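Local coordinates for protein tricorn protease (Thermoplasma acidophilum, PDB 1K32) that acts as a serine protease with beta-propeller domains, probably cutting peptides released by the proteasome into shorter fragments, at residues A[312-317]-A[339-344]; A[332-337]-A[369-374]; A[376-381]-A[403-408]; A[390-395]-A[433-438]; A[563-568]-A[617-622]. All coordinates share one frame; numbering follows the deposited sequence.

How the contacts relate
All five contacts fall in the run of four-stranded antiparallel sheets between residues 300 and 644 that forms a beta propeller. From the N terminus, contact 1 opens first and contact 2 opens before it closes, so the two cross; contact 1 packs the sheet ending in strand 329-331 on the one beginning with 338-343, and contact 2 lays the linker between them on the latter's outermost strand, 371-373. Contact 3 follows in series, closing the loop that leads into strand 381-386 onto strand 401-406. Contact 4 crosses it, carrying the chain on to strand 434-441, and the two share the backbone pairing of strands 392-397 and 401-406. Contact 5 comes last and separately, linking the first turns of two later sheets.

Contact 1 of 5, residues A[312-317]-A[339-344]; sequences AFVSRG and RYVRRG
V314 and A312 on strand 312-315 face V341 on strand 339-343, and the two strands run almost exactly antiparallel: their axes make 175° and approach to 7.1 Å. CA of A312 lies 6.9 Å from CA of V341. That spacing is too wide for backbone pairing, and the strands indeed belong to different sheets that meet through their side chains. V341 divides its two methyls between two partners. Its CG2 touches CG2 of V314 at 3.7 Å, while its CG1 rests 4.0 Å from CB of A312. Both valines hold CG1 anti to the backbone N (chi1 176° in V314, 180° in V341), which leaves each CG2 beside its own N, and the two side chains cross at a slant. CG1 of V314 reaches the other strand more loosely, 4.4 Å from the carbonyl O of R339. The R339 side chain itself turns away, its guanidinium held in salt bridges by D359 and E666. V349 and F351 of the adjoining strand continue the apolar layer around V341, and the V341 amide donates to the carboxylate of D302, a polar tie between the two sheets. The second strand of sheet 300-331 thus lies on the first strand of sheet 338-373, with small buried aliphatic groups between them, which is the way consecutive blades pack in a beta propeller.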
# COMPACT_ATOMS: atom_id res chain seq x y z
N ALA A 312 12.45 -17.93 29.90
CA ALA A 312 13.32 -18.75 30.72
C ALA A 312 14.45 -19.17 29.81
O ALA A 312 14.22 -19.47 28.65
CB ALA A 312 12.59 -19.98 31.22
N PHE A 313 15.67 -19.19 30.33
CA PHE A 313 16.80 -19.65 29.53
C PHE A 313 17.91 -20.17 30.44
O PHE A 313 18.12 -19.68 31.56
CB PHE A 313 17.27 -18.55 28.57
CG PHE A 313 18.24 -17.59 29.16
CD1 PHE A 313 19.61 -17.85 29.11
CD2 PHE A 313 17.81 -16.41 29.76
CE1 PHE A 313 20.53 -16.95 29.63
CE2 PHE A 313 18.72 -15.50 30.29
CZ PHE A 313 20.08 -15.77 30.22
N VAL A 314 18.59 -21.19 29.94
CA VAL A 314 19.66 -21.85 30.66
C VAL A 314 20.99 -21.52 30.00
O VAL A 314 21.08 -21.49 28.77
CB VAL A 314 19.42 -23.38 30.65
CG1 VAL A 314 20.57 -24.12 31.32
CG2 VAL A 314 18.10 -23.69 31.32
N SER A 315 22.00 -21.27 30.81
CA SER A 315 23.32 -20.96 30.28
C SER A 315 24.41 -21.32 31.26
O SER A 315 24.36 -20.93 32.43
CB SER A 315 23.43 -19.47 29.93
OG SER A 315 24.75 -19.18 29.49
N ARG A 316 25.39 -22.07 30.79
CA ARG A 316 26.51 -22.47 31.63
C ARG A 316 25.99 -23.10 32.92
O ARG A 316 26.49 -22.82 34.00
CB ARG A 316 27.38 -21.24 31.94
CG ARG A 316 28.85 -21.54 32.15
CD ARG A 316 29.62 -20.28 32.54
NE ARG A 316 31.01 -20.58 32.86
CZ ARG A 316 31.95 -20.83 31.95
NH1 ARG A 316 33.20 -21.10 32.34
NH2 ARG A 316 31.66 -20.78 30.66
N GLY A 317 24.96 -23.94 32.79
CA GLY A 317 24.40 -24.64 33.94
C GLY A 317 23.58 -23.81 34.90
O GLY A 317 23.16 -24.29 35.95
N ARG A 339 19.68 -28.45 34.07
CA ARG A 339 19.71 -28.92 32.69
C ARG A 339 18.55 -28.41 31.84
O ARG A 339 18.74 -28.09 30.66
CB ARG A 339 19.73 -30.45 32.65
CG ARG A 339 20.98 -31.09 33.26
CD ARG A 339 20.98 -32.60 33.03
NE ARG A 339 22.06 -33.28 33.75
CZ ARG A 339 23.35 -33.13 33.50
NH1 ARG A 339 24.25 -33.79 34.22
NH2 ARG A 339 23.76 -32.32 32.52
N TYR A 340 17.35 -28.37 32.41
CA TYR A 340 16.17 -27.90 31.67
C TYR A 340 15.28 -27.09 32.60
O TYR A 340 15.33 -27.24 33.82
CB TYR A 340 15.36 -29.07 31.09
CG TYR A 340 16.17 -30.07 30.29
CD1 TYR A 340 16.70 -31.21 30.90
CD2 TYR A 340 16.45 -29.86 28.94
CE1 TYR A 340 17.48 -32.10 30.19
CE2 TYR A 340 17.23 -30.75 28.22
CZ TYR A 340 17.74 -31.87 28.85
OH TYR A 340 18.52 -32.76 28.17
N VAL A 341 14.47 -26.23 31.99
CA VAL A 341 13.54 -25.36 32.69
C VAL A 341 12.29 -25.24 31.82
O VAL A 341 12.38 -24.99 30.62
CB VAL A 341 14.16 -23.96 32.95
CG1 VAL A 341 13.17 -23.08 33.69
CG2 VAL A 341 15.42 -24.10 33.77
N ARG A 342 11.13 -25.41 32.44
CA ARG A 342 9.87 -25.36 31.72
C ARG A 342 8.79 -24.67 32.54
O ARG A 342 8.79 -24.74 33.77
CB ARG A 342 9.42 -26.79 31.39
CG ARG A 342 8.87 -27.00 30.00
CD ARG A 342 9.93 -26.74 28.93
NE ARG A 342 10.88 -27.85 28.76
CZ ARG A 342 12.04 -27.73 28.14
NH1 ARG A 342 12.86 -28.77 28.01
NH2 ARG A 342 12.41 -26.55 27.65
N ARG A 343 7.87 -23.99 31.86
CA ARG A 343 6.76 -23.31 32.51
C ARG A 343 6.00 -24.33 33.36
O ARG A 343 5.65 -25.41 32.88
CB ARG A 343 5.86 -22.70 31.44
CG ARG A 343 4.36 -22.68 31.74
CD ARG A 343 4.00 -21.68 32.80
NE ARG A 343 2.60 -21.25 32.73
CZ ARG A 343 1.55 -22.04 32.94
NH1 ARG A 343 0.33 -21.54 32.85
NH2 ARG A 343 1.71 -23.32 33.25
N GLY A 344 5.75 -23.99 34.62
CA GLY A 344 5.05 -24.90 35.51
C GLY A 344 3.77 -24.31 36.10
O GLY A 344 2.99 -25.01 36.73

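Contact 2 of 5, residues A[332-337]-A[369-374]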
# COMPACT_ATOMS: atom_id res chain seq x y z
N VAL A 332 17.70 -18.49 38.95
CA VAL A 332 17.05 -19.54 39.72
C VAL A 332 18.03 -19.92 40.84
O VAL A 332 19.17 -20.30 40.58
CB VAL A 332 16.77 -20.77 38.85
CG1 VAL A 332 16.07 -21.84 39.67
CG2 VAL A 332 15.90 -20.36 37.67
N PRO A 333 17.58 -19.82 42.11
CA PRO A 333 18.40 -20.14 43.29
C PRO A 333 18.75 -21.61 43.52
O PRO A 333 18.34 -22.21 44.52
CB PRO A 333 17.56 -19.56 44.43
CG PRO A 333 16.18 -19.83 43.97
CD PRO A 333 16.22 -19.42 42.51
N GLU A 334 19.52 -22.19 42.60
CA GLU A 334 19.94 -23.58 42.71
C GLU A 334 21.39 -23.72 42.24
O GLU A 334 21.80 -23.06 41.28
CB GLU A 334 19.05 -24.49 41.86
CG GLU A 334 17.59 -24.56 42.31
CD GLU A 334 17.42 -25.22 43.68
OE1 GLU A 334 16.29 -25.18 44.22
OE2 GLU A 334 18.40 -25.77 44.22
N PRO A 335 22.17 -24.57 42.91
CA PRO A 335 23.58 -24.79 42.55
C PRO A 335 23.73 -25.33 41.13
O PRO A 335 22.75 -25.54 40.42
CB PRO A 335 24.06 -25.77 43.62
CG PRO A 335 22.80 -26.52 43.99
CD PRO A 335 21.79 -25.42 44.06
N LEU A 336 24.98 -25.58 40.74
CA LEU A 336 25.31 -26.05 39.40
C LEU A 336 24.60 -27.21 38.74
O LEU A 336 24.24 -28.23 39.34
CB LEU A 336 26.81 -26.27 39.26
CG LEU A 336 27.49 -25.07 38.60
CD1 LEU A 336 28.96 -25.39 38.34
CD2 LEU A 336 26.78 -24.74 37.29
N ARG A 337 24.47 -27.00 37.44
CA ARG A 337 23.85 -27.85 36.44
C ARG A 337 22.36 -28.04 36.42
O ARG A 337 21.82 -29.12 36.66
CB ARG A 337 24.59 -29.18 36.30
CG ARG A 337 25.39 -29.23 34.98
CD ARG A 337 24.48 -29.59 33.81
NE ARG A 337 24.72 -28.89 32.55
CZ ARG A 337 25.53 -29.30 31.58
NH1 ARG A 337 25.64 -28.58 30.47
NH2 ARG A 337 26.24 -30.42 31.71
N GLY A 369 9.58 -16.85 45.46
CA GLY A 369 10.98 -17.19 45.64
C GLY A 369 11.19 -18.53 46.31
O GLY A 369 12.31 -18.88 46.65
N LYS A 370 10.12 -19.30 46.50
CA LYS A 370 10.22 -20.61 47.12
C LYS A 370 10.66 -21.66 46.09
O LYS A 370 10.01 -21.83 45.06
N ALA A 371 11.75 -22.37 46.38
CA ALA A 371 12.26 -23.40 45.48
C ALA A 371 12.31 -24.74 46.20
O ALA A 371 12.75 -24.82 47.35
CB ALA A 371 13.65 -23.02 44.99
N GLU A 372 11.85 -25.79 45.54
CA GLU A 372 11.85 -27.12 46.13
C GLU A 372 12.40 -28.13 45.13
O GLU A 372 12.18 -28.02 43.93
N LYS A 373 13.12 -29.12 45.64
CA LYS A 373 13.69 -30.16 44.80
C LYS A 373 13.25 -31.49 45.36
O LYS A 373 13.25 -31.69 46.57
CB LYS A 373 15.22 -30.09 44.81
CG LYS A 373 15.82 -29.08 43.85
CD LYS A 373 17.31 -28.90 44.08
CE LYS A 373 18.04 -30.22 44.26
NZ LYS A 373 17.89 -31.14 43.10
N PHE A 374 12.85 -32.40 44.48
CA PHE A 374 12.43 -33.71 44.92
C PHE A 374 13.66 -34.61 44.94
O PHE A 374 14.61 -34.38 44.19
CB PHE A 374 11.37 -34.26 43.98
CG PHE A 374 10.18 -33.36 43.82
CD1 PHE A 374 10.13 -32.42 42.79
CD2 PHE A 374 9.12 -33.43 44.71
CE1 PHE A 374 9.03 -31.59 42.64
CE2 PHE A 374 8.01 -32.60 44.57
CZ PHE A 374 7.96 -31.67 43.53
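E334 lays its carboxylate along the aliphatic part of K373 and beside the methyl of A371. With CG beside the backbone N (chi1 -65°) and the chain bent again at chi2, also -65°, the acid group is folded round to meet the strand rather than reaching straight ahead. OE2 comes 3.3 Å from CD of K373, and OE1 lies 3.5 Å from CB of A371. The glutamate and the lysine run alongside one another, pointing opposite ways, and the lysine is bent at both of its last torsions. The charges therefore do not meet: OE2 of E334 and NZ of K373 are 5.5 Å apart, near enough for a diffuse attraction, probably weakened by solvent. P333 adds a light contact, its CG 4.2 Å from CB of A371. This proline is the centre of an inverse gamma turn, closed by the bond from E334 N to V332 O at 2.8 Å. With an alanine at E334 the carboxylate is gone, which would probably leave a gap beside K373 CD and A371 CB and the lysine without its nearby opposite charge. The loop 332-337 joins strand 329-331 to strand 338-343 and faces the outermost strand 371-373 at the surface; Y364 touches P333 and A371, F351 touches E334 and K373, and farther along L336 and R337 lean on helix 656-674.

Contact 3 of 5, residues A[376-381]-A[403-408]; sequences ENLGNV and MTVDLE
M403 places CG between its backbone N and carbonyl carbon (chi1 63°), the crowded position, and then bends at chi3, -106°, which swings CE toward CD2 of L378 in loop 376-381. L378 answers with CG beside its backbone N (chi1 -48°), pointing CD2 at the strand. CD2 of L378 ends 3.3 Å from CE of M403, closer than carbons normally pack, so the exact spacing is strained or doubtful. The same CD2 touches CG2 of V405 at 4.2 Å, so one leucine methyl bears on two residues of the strand, two positions apart on the same side. Around this pair, L361 of the preceding sheet also touches L378, while V395 and P412 border M403. The leucine thus sits between sheet 338-373 and sheet 381-417 just before the chain enters the latter, and D359 takes part in backbone bonds with both L378 and G379. At the end of the strand, D406 opens an Asx turn: its OD1 accepts from E408 N at 2.7 Å through the anti lone pair, and it also receives T409 N. Three methyls meet where loop and strand touch, and the contact is apolar and buried; its chemistry is that of dispersion and the exclusion of water, which sets no direction of approach as a polar bond would.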
# COMPACT_ATOMS: atom_id res chain seq x y z
N GLU A 376 13.79 -37.92 44.23
CA GLU A 376 13.77 -39.04 43.30
C GLU A 376 14.80 -38.89 42.18
O GLU A 376 14.78 -37.91 41.43
CB GLU A 376 12.38 -39.20 42.70
CG GLU A 376 11.30 -39.52 43.72
CD GLU A 376 11.39 -40.95 44.23
OE1 GLU A 376 10.74 -41.25 45.25
OE2 GLU A 376 12.10 -41.76 43.60
N ASN A 377 15.71 -39.85 42.09
CA ASN A 377 16.74 -39.85 41.07
C ASN A 377 16.06 -40.33 39.79
O ASN A 377 15.59 -41.47 39.73
CB ASN A 377 17.88 -40.78 41.47
CG ASN A 377 19.09 -40.69 40.54
OD1 ASN A 377 20.20 -41.07 40.91
ND2 ASN A 377 18.88 -40.20 39.33
N LEU A 378 16.01 -39.47 38.78
CA LEU A 378 15.36 -39.81 37.52
C LEU A 378 16.31 -40.38 36.48
O LEU A 378 15.91 -40.63 35.34
CB LEU A 378 14.67 -38.56 36.95
CG LEU A 378 13.81 -37.75 37.92
CD1 LEU A 378 13.31 -36.51 37.23
CD2 LEU A 378 12.65 -38.59 38.42
N GLY A 379 17.57 -40.57 36.87
CA GLY A 379 18.56 -41.09 35.94
C GLY A 379 19.14 -39.92 35.16
O GLY A 379 19.24 -38.81 35.68
N ASN A 380 19.55 -40.17 33.92
CA ASN A 380 20.09 -39.11 33.08
C ASN A 380 18.95 -38.69 32.14
O ASN A 380 18.63 -39.37 31.17
CB ASN A 380 21.32 -39.61 32.30
CG ASN A 380 22.43 -40.15 33.21
OD1 ASN A 380 22.74 -39.57 34.25
ND2 ASN A 380 23.05 -41.26 32.80
N VAL A 381 18.34 -37.56 32.47
CA VAL A 381 17.21 -37.00 31.74
C VAL A 381 17.61 -36.22 30.48
O VAL A 381 18.57 -35.44 30.49
CB VAL A 381 16.39 -36.07 32.68
CG1 VAL A 381 15.25 -35.40 31.91
CG2 VAL A 381 15.83 -36.90 33.86
N MET A 403 8.22 -41.24 31.66
CA MET A 403 7.51 -41.35 32.93
C MET A 403 6.90 -40.02 33.33
O MET A 403 7.26 -38.97 32.81
CB MET A 403 8.49 -41.81 34.01
CG MET A 403 9.61 -40.79 34.26
SD MET A 403 11.10 -41.39 35.11
CE MET A 403 10.86 -40.67 36.65
N THR A 404 5.94 -40.08 34.24
CA THR A 404 5.32 -38.88 34.77
C THR A 404 5.89 -38.71 36.17
O THR A 404 6.34 -39.68 36.79
CB THR A 404 3.79 -38.99 34.88
OG1 THR A 404 3.46 -40.13 35.68
CG2 THR A 404 3.16 -39.11 33.51
N VAL A 405 5.89 -37.48 36.66
CA VAL A 405 6.38 -37.20 37.99
C VAL A 405 5.42 -36.23 38.64
O VAL A 405 5.25 -35.11 38.17
CB VAL A 405 7.80 -36.60 37.95
CG1 VAL A 405 8.26 -36.23 39.36
CG2 VAL A 405 8.77 -37.60 37.32
N ASP A 406 4.78 -36.66 39.72
CA ASP A 406 3.83 -35.81 40.41
C ASP A 406 4.56 -34.55 40.87
O ASP A 406 5.63 -34.64 41.47
CB ASP A 406 3.23 -36.55 41.60
CG ASP A 406 1.98 -35.88 42.12
OD1 ASP A 406 2.09 -34.78 42.69
OD2 ASP A 406 0.88 -36.45 41.95
N LEU A 407 4.01 -33.38 40.56
CA LEU A 407 4.66 -32.14 40.95
C LEU A 407 4.37 -31.76 42.40
O LEU A 407 4.84 -30.73 42.89
CB LEU A 407 4.25 -30.99 40.02
CG LEU A 407 4.72 -31.10 38.57
CD1 LEU A 407 4.25 -29.90 37.79
CD2 LEU A 407 6.23 -31.20 38.52
N GLU A 408 3.61 -32.60 43.08
CA GLU A 408 3.26 -32.34 44.46
C GLU A 408 4.00 -33.29 45.39
O GLU A 408 4.56 -32.87 46.40
CB GLU A 408 1.75 -32.48 44.64
CG GLU A 408 1.19 -31.68 45.79
CD GLU A 408 -0.32 -31.59 45.74
OE1 GLU A 408 -0.98 -32.64 45.90
OE2 GLU A 408 -0.84 -30.47 45.52

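Contact 4 of 5, residues A[390-395]-A[433-438]; sequences GKFAVV and RFIAYG
I435 sends a single methyl, CD1, toward both F392 and V394 of the neighbouring blade. The isoleucine is extended, with CG1 beside the backbone N (chi1 -57°) and CD1 straight on from there (chi2 178°), which carries that methyl across a gap of 8.6 Å between the CA atoms of V394 and I435. V394 reaches back tip to tip, its CG2 meeting CD1 at 3.9 Å. F392 comes from the opposite direction to I435, and its CE2 lies 3.9 Å from the same methyl, which approaches the ring obliquely. Within its own strand V394 completes the group, since its CG2 lies in the plane of the F392 ring, at the edge. One isoleucine methyl therefore fits between a branched aliphatic tip and an aromatic ring. T404 touches both F392 and I435, while I428 touches F392 and V394. On the far side of strand 434-438, F434 faces away, with CG of R433 3.6 Å above the centre of its ring. Strands 392-397 and 434-441 are the second strands of consecutive propeller sheets, and the buried carbon surfaces joining them here imply dispersion and the hydrophobic effect, without the directional demands of polar bonding.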
# COMPACT_ATOMS: atom_id res chain seq x y z
N GLY A 390 -0.22 -27.87 35.43
CA GLY A 390 0.83 -27.93 36.42
C GLY A 390 0.72 -28.98 37.52
O GLY A 390 1.16 -28.75 38.65
N LYS A 391 0.15 -30.13 37.20
CA LYS A 391 0.04 -31.19 38.19
C LYS A 391 1.14 -32.23 38.05
O LYS A 391 1.53 -32.86 39.03
CB LYS A 391 -1.33 -31.86 38.11
CG LYS A 391 -2.42 -31.06 38.81
CD LYS A 391 -3.79 -31.70 38.62
CE LYS A 391 -4.76 -31.23 39.70
NZ LYS A 391 -4.75 -29.75 39.86
N PHE A 392 1.66 -32.40 36.84
CA PHE A 392 2.71 -33.39 36.64
C PHE A 392 3.63 -33.04 35.49
O PHE A 392 3.28 -32.27 34.60
CB PHE A 392 2.12 -34.79 36.41
CG PHE A 392 1.33 -34.92 35.13
CD1 PHE A 392 -0.06 -34.77 35.14
CD2 PHE A 392 1.97 -35.16 33.91
CE1 PHE A 392 -0.80 -34.87 33.95
CE2 PHE A 392 1.24 -35.26 32.72
CZ PHE A 392 -0.15 -35.11 32.74
N ALA A 393 4.82 -33.61 35.52
CA ALA A 393 5.79 -33.40 34.47
C ALA A 393 5.97 -34.75 33.79
O ALA A 393 5.65 -35.79 34.36
CB ALA A 393 7.12 -32.94 35.06
N VAL A 394 6.46 -34.70 32.55
CA VAL A 394 6.77 -35.90 31.78
C VAL A 394 8.29 -35.83 31.55
O VAL A 394 8.83 -34.79 31.15
CB VAL A 394 6.03 -35.92 30.43
CG1 VAL A 394 6.45 -37.15 29.63
CG2 VAL A 394 4.52 -35.94 30.67
N VAL A 395 8.97 -36.94 31.81
CA VAL A 395 10.42 -37.02 31.70
C VAL A 395 10.87 -38.24 30.89
O VAL A 395 10.20 -39.26 30.88
CB VAL A 395 11.06 -37.11 33.13
CG1 VAL A 395 12.54 -37.43 33.04
CG2 VAL A 395 10.85 -35.80 33.86
N ARG A 433 -5.18 -35.26 30.15
CA ARG A 433 -5.59 -36.66 30.18
C ARG A 433 -4.73 -37.66 29.38
O ARG A 433 -4.58 -38.82 29.80
CB ARG A 433 -7.05 -36.78 29.74
CG ARG A 433 -7.51 -38.22 29.64
CD ARG A 433 -9.02 -38.33 29.73
NE ARG A 433 -9.45 -39.70 29.49
CZ ARG A 433 -10.72 -40.09 29.49
NH1 ARG A 433 -11.02 -41.36 29.25
NH2 ARG A 433 -11.69 -39.22 29.73
N PHE A 434 -4.18 -37.23 28.25
CA PHE A 434 -3.38 -38.13 27.43
C PHE A 434 -1.95 -37.65 27.20
O PHE A 434 -1.66 -36.45 27.20
CB PHE A 434 -4.03 -38.32 26.04
CG PHE A 434 -5.52 -38.52 26.08
CD1 PHE A 434 -6.38 -37.45 25.88
CD2 PHE A 434 -6.06 -39.78 26.31
CE1 PHE A 434 -7.77 -37.64 25.90
CE2 PHE A 434 -7.44 -39.97 26.33
CZ PHE A 434 -8.29 -38.91 26.12
N ILE A 435 -1.07 -38.62 26.99
CA ILE A 435 0.33 -38.34 26.71
C ILE A 435 0.63 -39.15 25.45
O ILE A 435 0.54 -40.38 25.45
CB ILE A 435 1.24 -38.78 27.88
CG1 ILE A 435 0.80 -38.07 29.17
CG2 ILE A 435 2.71 -38.47 27.57
CD1 ILE A 435 1.59 -38.45 30.42
N ALA A 436 0.95 -38.47 24.36
CA ALA A 436 1.28 -39.14 23.11
C ALA A 436 2.78 -39.03 22.93
O ALA A 436 3.35 -37.97 23.17
CB ALA A 436 0.55 -38.49 21.95
N TYR A 437 3.41 -40.11 22.49
CA TYR A 437 4.85 -40.12 22.31
C TYR A 437 5.33 -41.10 21.24
O TYR A 437 4.69 -42.13 21.00
CB TYR A 437 5.52 -40.45 23.65
CG TYR A 437 5.01 -41.74 24.27
CD1 TYR A 437 5.67 -42.95 24.07
CD2 TYR A 437 3.86 -41.74 25.05
CE1 TYR A 437 5.18 -44.14 24.64
CE2 TYR A 437 3.36 -42.92 25.63
CZ TYR A 437 4.02 -44.12 25.41
OH TYR A 437 3.51 -45.29 25.92
N GLY A 438 6.44 -40.75 20.59
CA GLY A 438 7.04 -41.62 19.59
C GLY A 438 7.76 -42.75 20.31
O GLY A 438 8.64 -42.51 21.15

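Contact 5 of 5, residues A[563-568]-A[617-622]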
# COMPACT_ATOMS: atom_id res chain seq x y z
N ILE A 563 1.51 -27.81 14.41
CA ILE A 563 0.76 -27.13 15.46
C ILE A 563 -0.65 -26.83 14.96
O ILE A 563 -0.88 -25.87 14.22
CB ILE A 563 1.47 -25.81 15.85
CG1 ILE A 563 2.87 -26.13 16.40
CG2 ILE A 563 0.65 -25.04 16.89
CD1 ILE A 563 3.74 -24.90 16.58
N PRO A 564 -1.63 -27.66 15.35
CA PRO A 564 -3.02 -27.46 14.94
C PRO A 564 -3.68 -26.30 15.69
O PRO A 564 -3.70 -26.28 16.93
CB PRO A 564 -3.66 -28.80 15.26
CG PRO A 564 -2.96 -29.18 16.53
CD PRO A 564 -1.51 -28.86 16.20
N LEU A 565 -4.22 -25.35 14.95
CA LEU A 565 -4.89 -24.19 15.53
C LEU A 565 -6.38 -24.21 15.16
O LEU A 565 -6.85 -25.15 14.52
CB LEU A 565 -4.24 -22.91 15.02
CG LEU A 565 -2.76 -22.77 15.40
CD1 LEU A 565 -2.18 -21.53 14.74
CD2 LEU A 565 -2.64 -22.70 16.91
N GLU A 566 -7.10 -23.17 15.57
CA GLU A 566 -8.53 -23.10 15.30
C GLU A 566 -8.87 -23.26 13.82
O GLU A 566 -9.56 -24.20 13.44
CB GLU A 566 -9.11 -21.78 15.82
CG GLU A 566 -10.63 -21.70 15.71
CD GLU A 566 -11.22 -20.54 16.49
OE1 GLU A 566 -12.46 -20.41 16.51
OE2 GLU A 566 -10.44 -19.75 17.07
N SER A 567 -8.38 -22.35 12.99
CA SER A 567 -8.68 -22.44 11.57
C SER A 567 -7.44 -22.60 10.70
O SER A 567 -7.47 -22.34 9.50
CB SER A 567 -9.50 -21.23 11.12
OG SER A 567 -8.91 -20.02 11.54
N SER A 568 -6.34 -23.03 11.30
CA SER A 568 -5.11 -23.23 10.55
C SER A 568 -4.18 -24.18 11.27
O SER A 568 -4.35 -24.46 12.46
CB SER A 568 -4.39 -21.90 10.32
OG SER A 568 -3.99 -21.34 11.55
N ALA A 617 2.49 -22.48 26.12
CA ALA A 617 1.42 -23.37 26.57
C ALA A 617 0.05 -23.03 26.00
O ALA A 617 -0.68 -23.90 25.56
CB ALA A 617 1.36 -23.35 28.11
N ASP A 618 -0.29 -21.74 26.01
CA ASP A 618 -1.58 -21.30 25.50
C ASP A 618 -1.57 -21.11 23.98
O ASP A 618 -2.55 -20.62 23.40
CB ASP A 618 -1.96 -19.98 26.17
CG ASP A 618 -0.99 -18.87 25.87
OD1 ASP A 618 -1.20 -17.74 26.35
OD2 ASP A 618 -0.00 -19.13 25.14
N ARG A 619 -0.48 -21.50 23.33
CA ARG A 619 -0.34 -21.38 21.88
C ARG A 619 -0.42 -19.94 21.37
O ARG A 619 -0.68 -19.72 20.18
CB ARG A 619 -1.41 -22.22 21.16
CG ARG A 619 -1.35 -23.71 21.43
CD ARG A 619 -2.36 -24.45 20.57
NE ARG A 619 -2.46 -25.87 20.93
CZ ARG A 619 -2.93 -26.31 22.09
NH1 ARG A 619 -2.99 -27.61 22.34
NH2 ARG A 619 -3.35 -25.44 23.01
N LYS A 620 -0.20 -18.97 22.24
CA LYS A 620 -0.27 -17.58 21.82
C LYS A 620 1.08 -16.98 21.43
O LYS A 620 1.16 -16.13 20.55
CB LYS A 620 -0.91 -16.73 22.91
N THR A 621 2.14 -17.45 22.08
CA THR A 621 3.47 -16.92 21.81
C THR A 621 4.43 -17.93 21.20
O THR A 621 4.46 -19.09 21.59
CB THR A 621 4.10 -16.35 23.08
OG1 THR A 621 3.17 -15.45 23.70
CG2 THR A 621 5.38 -15.59 22.74
N VAL A 622 5.24 -17.45 20.26
CA VAL A 622 6.23 -18.29 19.59
C VAL A 622 7.63 -17.73 19.83
O VAL A 622 7.85 -16.53 19.72
CB VAL A 622 6.00 -18.32 18.06
CG1 VAL A 622 7.00 -19.26 17.40
CG2 VAL A 622 4.58 -18.74 17.76
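R619 sets out from CB toward the turn 563-568, with CG beside the backbone N (chi1 -62°), and the chain, extended from CG to NE, carries CD to CD2 of L565, the two side chains heading opposite ways. CB and CG only approach the leucine; the touch comes at CD, 4.1 Å from CD2 of L565. Next, NE passes obliquely by the carbonyl O of P564 at 4.2 Å, too far for a bond. At the tip, the guanidinium goes to other partners: NH2 forms a salt bridge with D430, and NH1 has a weak hydrogen bond to the carbonyl O of F479. The arginine lends its CD methylene to L565 and its charge to D430, in an earlier part of the propeller. Both turns are braced internally. In the first, L565 N gives a bond of 2.6 Å to S568 O. In the second, D618 forms an Asx turn, OD2 accepting from K620 N at 2.9 Å; the donor stands 59° out of the carboxylate plane, and S616 OG also reaches that oxygen. L565 is flanked further by L570 of its own hairpin and L636, just past strand 631-635 of the next sheet. The turn joining strands 559-564 and 568-573 thereby sits against the equivalent turn between strands 612-615 and 621-626, first-to-second-strand hairpins of consecutive sheets side by side.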